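Local coordinates for flavodoxin, WrbA-like protein (Agrobacterium tumefaciens, PDB 3D7N), which probably binds FMN and passes electrons from NAD(P)H to quinones, as a flavodoxin-like flavoprotein of the WrbA type, at residues A[71-74]-A[75-78]; A[169-172]-A[173-176]. All coordinates share one frame; numbering follows the deposited sequence.

Contact 1 of 2, residues A[71-74]-A[75-78]; sequences WQFK and KFAD
Lys74 reaches one turn forward along helix 71-79 to meet the carboxylate of Asp78. Its chain can be followed outward. From CB, CG leaves anti to the backbone N (chi1 -174°), and a bend at chi2 (57°) then swings the chain toward the following turn. Lys74 CD lies 4.2 Å from the methyl CB of Ala77 and also borders Asp78 OD1; CE stays beside the same oxygen, and a second bend, at chi4, delivers NZ to it. The salt bridge from Lys74 NZ to Asp78 OD1 measures 2.5 Å, a very short value that is best read with caution at this resolution. The two side chains cross at an angle, and Asp78 OD2 is farther from the ammonium, 3.3 Å from NZ.

On another flank of the helix Phe73 and Phe76 meet obliquely, with ring planes at 59° and centroids 5.4 Å apart. Phe76 CD2 lies over one face of the Phe73 ring toward its rim, 3.9 Å from Phe73 CE1. Trp71 and Lys75 run side by side, Lys75 CD touching the indole edge at CZ3. Beneath them the i to i+4 backbone bonds are regular, the last joining Asp78 N to Lys74 O at 2.7 Å.

The phenylalanines face inward, Phe73 onto Leu114 and Leu117 of helix 104-120 and Phe76 onto Phe60 of strand 57-65. The polar flank faces the second subunit: Lys74 NZ also bonds Tyr65 O and Pro69 O there, and Asp78 OD2 accepts from Trp71 N of that subunit. The arrangement is that of a short helix packed against the sheet and helix 104-120 of a flavodoxin-like alpha/beta fold, with its other flank forming a subunit interface.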
loop_
_atom_site.group_PDB
_atom_site.type_symbol
_atom_site.label_atom_id
_atom_site.label_comp_id
_atom_site.label_asym_id
_atom_site.label_seq_id
_atom_site.Cartn_x
_atom_site.Cartn_y
_atom_site.Cartn_z
ATOM N N TRP A 71 7.141 -5.648 -15.154
ATOM C CA TRP A 71 7.059 -7.081 -15.120
ATOM C C TRP A 71 8.431 -7.748 -15.095
ATOM O O TRP A 71 8.595 -8.775 -14.463
ATOM C CB TRP A 71 6.212 -7.630 -16.251
ATOM C CG TRP A 71 6.806 -7.619 -17.639
ATOM C CD1 TRP A 71 6.559 -6.708 -18.625
ATOM C CD2 TRP A 71 7.683 -8.598 -18.202
ATOM N NE1 TRP A 71 7.235 -7.052 -19.755
ATOM C CE2 TRP A 71 7.942 -8.204 -19.528
ATOM C CE3 TRP A 71 8.289 -9.774 -17.710
ATOM C CZ2 TRP A 71 8.779 -8.946 -20.387
ATOM C CZ3 TRP A 71 9.130 -10.488 -18.549
ATOM C CH2 TRP A 71 9.351 -10.084 -19.880
ATOM N N GLN A 72 9.405 -7.152 -15.766
ATOM C CA GLN A 72 10.747 -7.677 -15.794
ATOM C C GLN A 72 11.358 -7.652 -14.403
ATOM O O GLN A 72 11.959 -8.613 -13.992
ATOM C CB GLN A 72 11.626 -6.877 -16.771
ATOM C CG GLN A 72 11.329 -7.110 -18.257
ATOM C CD GLN A 72 10.408 -6.037 -18.850
ATOM O OE1 GLN A 72 9.641 -5.377 -18.145
ATOM N NE2 GLN A 72 10.463 -5.895 -20.151
ATOM N N PHE A 73 11.212 -6.549 -13.667
ATOM C CA PHE A 73 11.643 -6.554 -12.256
ATOM C C PHE A 73 10.946 -7.616 -11.398
ATOM O O PHE A 73 11.602 -8.298 -10.639
ATOM C CB PHE A 73 11.528 -5.207 -11.562
ATOM C CG PHE A 73 12.161 -5.210 -10.197
ATOM C CD1 PHE A 73 13.495 -4.985 -10.050
ATOM C CD2 PHE A 73 11.433 -5.541 -9.089
ATOM C CE1 PHE A 73 14.068 -5.030 -8.839
ATOM C CE2 PHE A 73 12.020 -5.588 -7.861
ATOM C CZ PHE A 73 13.325 -5.329 -7.744
ATOM N N LYS A 74 9.635 -7.772 -11.533
ATOM C CA LYS A 74 8.868 -8.726 -10.707
ATOM C C LYS A 74 9.270 -10.168 -11.058
ATOM O O LYS A 74 9.462 -10.991 -10.187
ATOM C CB LYS A 74 7.365 -8.464 -10.871
ATOM C CG LYS A 74 6.461 -9.275 -9.991
ATOM C CD LYS A 74 6.787 -9.091 -8.498
ATOM C CE LYS A 74 5.749 -9.700 -7.587
ATOM N NZ LYS A 74 5.474 -11.149 -7.902
ATOM N N LYS A 75 9.488 -10.461 -12.335
ATOM C CA LYS A 75 10.053 -11.768 -12.743
ATOM C C LYS A 75 11.387 -12.081 -12.060
ATOM O O LYS A 75 11.684 -13.226 -11.711
ATOM C CB LYS A 75 10.263 -11.820 -14.256
ATOM C CG LYS A 75 10.767 -13.189 -14.754
ATOM C CD LYS A 75 10.525 -13.356 -16.236
ATOM C CE LYS A 75 10.758 -14.781 -16.717
ATOM N NZ LYS A 75 12.121 -14.977 -17.238
ATOM N N PHE A 76 12.220 -11.075 -11.915
ATOM C CA PHE A 76 13.443 -11.236 -11.155
ATOM C C PHE A 76 13.156 -11.438 -9.667
ATOM O O PHE A 76 13.818 -12.284 -9.018
ATOM C CB PHE A 76 14.379 -10.041 -11.343
ATOM C CG PHE A 76 15.246 -9.792 -10.176
ATOM C CD1 PHE A 76 16.443 -10.500 -10.015
ATOM C CD2 PHE A 76 14.879 -8.849 -9.212
ATOM C CE1 PHE A 76 17.261 -10.290 -8.896
ATOM C CE2 PHE A 76 15.693 -8.615 -8.093
ATOM C CZ PHE A 76 16.870 -9.353 -7.917
ATOM N N ALA A 77 12.198 -10.669 -9.121
ATOM C CA ALA A 77 11.837 -10.779 -7.718
ATOM C C ALA A 77 11.302 -12.197 -7.434
ATOM O O ALA A 77 11.675 -12.854 -6.411
ATOM C CB ALA A 77 10.768 -9.710 -7.347
ATOM N N ASP A 78 10.423 -12.662 -8.343
ATOM C CA ASP A 78 9.844 -13.985 -8.219
ATOM C C ASP A 78 10.972 -15.031 -8.233
ATOM O O ASP A 78 10.943 -15.980 -7.453
ATOM C CB ASP A 78 8.769 -14.238 -9.293
ATOM C CG ASP A 78 7.506 -13.416 -9.071
ATOM O OD1 ASP A 78 7.399 -12.729 -8.020
ATOM O OD2 ASP A 78 6.576 -13.455 -9.926
#

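Contact 2 of 2, residues A[169-172]-A[173-176]; sequences DLET and ARLY
Glu171 and Arg174 both start out with CG anti to the backbone N (chi1 178° and 180°), after which a bend at chi2 in the glutamate and one at chi3 in the arginine lay the two chains alongside each other, pointing the same way. The guanidinium grips the carboxylate side-on with two nitrogens, one for each oxygen: NE of Arg174 gives a straight bond to Glu171 OE1 at 2.9 Å, and Arg174 NH2 one to Glu171 OE2, also at 2.9 Å. Both oxygens lie in the guanidinium plane and are met on their syn sides. The carboxylate, however, is turned 34° against that plane, leaving both donors well out of its own plane. Two bonds from separate nitrogens should fix the turn of the guanidinium relative to the carboxylate.

This is an i to i+3 salt bridge along helix 167-186, which lies against helix 19-31 in the flavodoxin-like layer of helices flanking the sheet. Ala173 packs there on Val27, and Leu170 on Arg22 and Ala26; Arg174 also touches Glu29.

Leu175, one turn beyond Glu171, crosses the glutamate chain obliquely. Its CD2 approaches Glu171 CG at 3.7 Å and OE2 at 3.4 Å, so this methyl borders the OE2 end of the carboxylate. Leu175 CD2 also comes within 3.1 Å of Glu171 O, and with both leucine torsions far from staggered this may indicate some strain. The backbone bond from Leu175 N to Glu171 O, 2.9 Å long, holds the same turn. Thr172 instead turns its OG1 back to Gly168 O, while its carbonyl O accepts from Tyr176 N at 3.0 Å; Tyr176 itself runs inward, its OH bonded to Val126 O and Gly96 N.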
loop_
_atom_site.group_PDB
_atom_site.type_symbol
_atom_site.label_atom_id
_atom_site.label_comp_id
_atom_site.label_asym_id
_atom_site.label_seq_id
_atom_site.Cartn_x
_atom_site.Cartn_y
_atom_site.Cartn_z
ATOM N N ASP A 169 17.670 15.129 -9.351
ATOM C CA ASP A 169 17.317 13.721 -9.075
ATOM C C ASP A 169 18.494 12.768 -9.035
ATOM O O ASP A 169 18.527 11.859 -8.192
ATOM C CB ASP A 169 16.285 13.187 -10.084
ATOM C CG ASP A 169 14.954 13.925 -9.986
ATOM O OD1 ASP A 169 14.703 14.527 -8.901
ATOM O OD2 ASP A 169 14.195 13.952 -10.999
ATOM N N LEU A 170 19.431 12.952 -9.974
ATOM C CA LEU A 170 20.657 12.147 -10.031
ATOM C C LEU A 170 21.485 12.384 -8.760
ATOM O O LEU A 170 22.035 11.447 -8.197
ATOM C CB LEU A 170 21.475 12.445 -11.306
ATOM C CG LEU A 170 20.784 12.151 -12.636
ATOM C CD1 LEU A 170 21.562 12.672 -13.784
ATOM C CD2 LEU A 170 20.580 10.676 -12.766
ATOM N N GLU A 171 21.520 13.615 -8.281
ATOM C CA GLU A 171 22.279 13.929 -7.081
ATOM C C GLU A 171 21.686 13.294 -5.801
ATOM O O GLU A 171 22.408 12.642 -5.017
ATOM C CB GLU A 171 22.437 15.448 -6.954
ATOM C CG GLU A 171 23.183 15.958 -5.700
ATOM C CD GLU A 171 24.614 15.432 -5.534
ATOM O OE1 GLU A 171 25.109 14.741 -6.443
ATOM O OE2 GLU A 171 25.243 15.748 -4.493
ATOM N N THR A 172 20.379 13.444 -5.620
ATOM C CA THR A 172 19.674 12.793 -4.511
ATOM C C THR A 172 19.847 11.284 -4.615
ATOM O O THR A 172 20.115 10.608 -3.609
ATOM C CB THR A 172 18.159 13.354 -4.282
ATOM O OG1 THR A 172 17.649 13.948 -5.474
ATOM C CG2 THR A 172 18.172 14.585 -3.251
ATOM N N ALA A 173 19.775 10.752 -5.827
ATOM C CA ALA A 173 20.057 9.320 -6.038
ATOM C C ALA A 173 21.477 8.919 -5.600
ATOM O O ALA A 173 21.681 7.926 -4.906
ATOM C CB ALA A 173 19.806 8.928 -7.508
ATOM N N ARG A 174 22.465 9.709 -5.977
ATOM C CA ARG A 174 23.877 9.409 -5.651
ATOM C C ARG A 174 24.137 9.469 -4.133
ATOM O O ARG A 174 24.814 8.625 -3.566
ATOM C CB ARG A 174 24.785 10.406 -6.392
ATOM C CG ARG A 174 26.257 10.207 -6.138
ATOM C CD ARG A 174 27.065 11.428 -6.503
ATOM N NE ARG A 174 26.827 12.515 -5.561
ATOM C CZ ARG A 174 27.327 12.574 -4.327
ATOM N NH1 ARG A 174 28.116 11.608 -3.847
ATOM N NH2 ARG A 174 27.066 13.634 -3.568
ATOM N N LEU A 175 23.600 10.495 -3.489
ATOM C CA LEU A 175 23.648 10.639 -2.033
ATOM C C LEU A 175 23.040 9.414 -1.386
ATOM O O LEU A 175 23.596 8.881 -0.439
ATOM C CB LEU A 175 22.868 11.889 -1.572
ATOM C CG LEU A 175 23.469 13.277 -1.395
ATOM C CD1 LEU A 175 25.011 13.259 -1.280
ATOM C CD2 LEU A 175 22.987 14.246 -2.440
ATOM N N TYR A 176 21.895 8.957 -1.907
ATOM C CA TYR A 176 21.254 7.747 -1.386
ATOM C C TYR A 176 22.154 6.502 -1.472
ATOM O O TYR A 176 22.181 5.692 -0.540
ATOM C CB TYR A 176 19.974 7.445 -2.142
ATOM C CG TYR A 176 19.202 6.227 -1.619
ATOM C CD1 TYR A 176 18.634 6.231 -0.326
ATOM C CD2 TYR A 176 18.990 5.099 -2.425
ATOM C CE1 TYR A 176 17.923 5.166 0.162
ATOM C CE2 TYR A 176 18.252 4.014 -1.953
ATOM C CZ TYR A 176 17.701 4.057 -0.645
ATOM O OH TYR A 176 16.949 2.994 -0.142
#

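Contacts 1 and 2 lie on opposite sides of the chain's centre, their centres 24 Å apart and their nearest atoms about 12 Å apart, so they do not touch. The central sheet links them indirectly: Phe76 of contact 1 packs on strand 57-65, whose neighbour, strand 93-100, supplies Gly96 N to the hydroxyl of Tyr176 in contact 2. Helix 71-79 meets a second subunit through Trp71, Lys74, Lys75 and Asp78, whereas no other chain of the assembly touches 169-176. In flavodoxin-like folds the loop after the first strand, here between 9-13 and 19-31, usually holds the flavin phosphate; Gln72 touches His14 there, so contact 1 probably borders the FMN site, while contact 2 packs on helix 19-31.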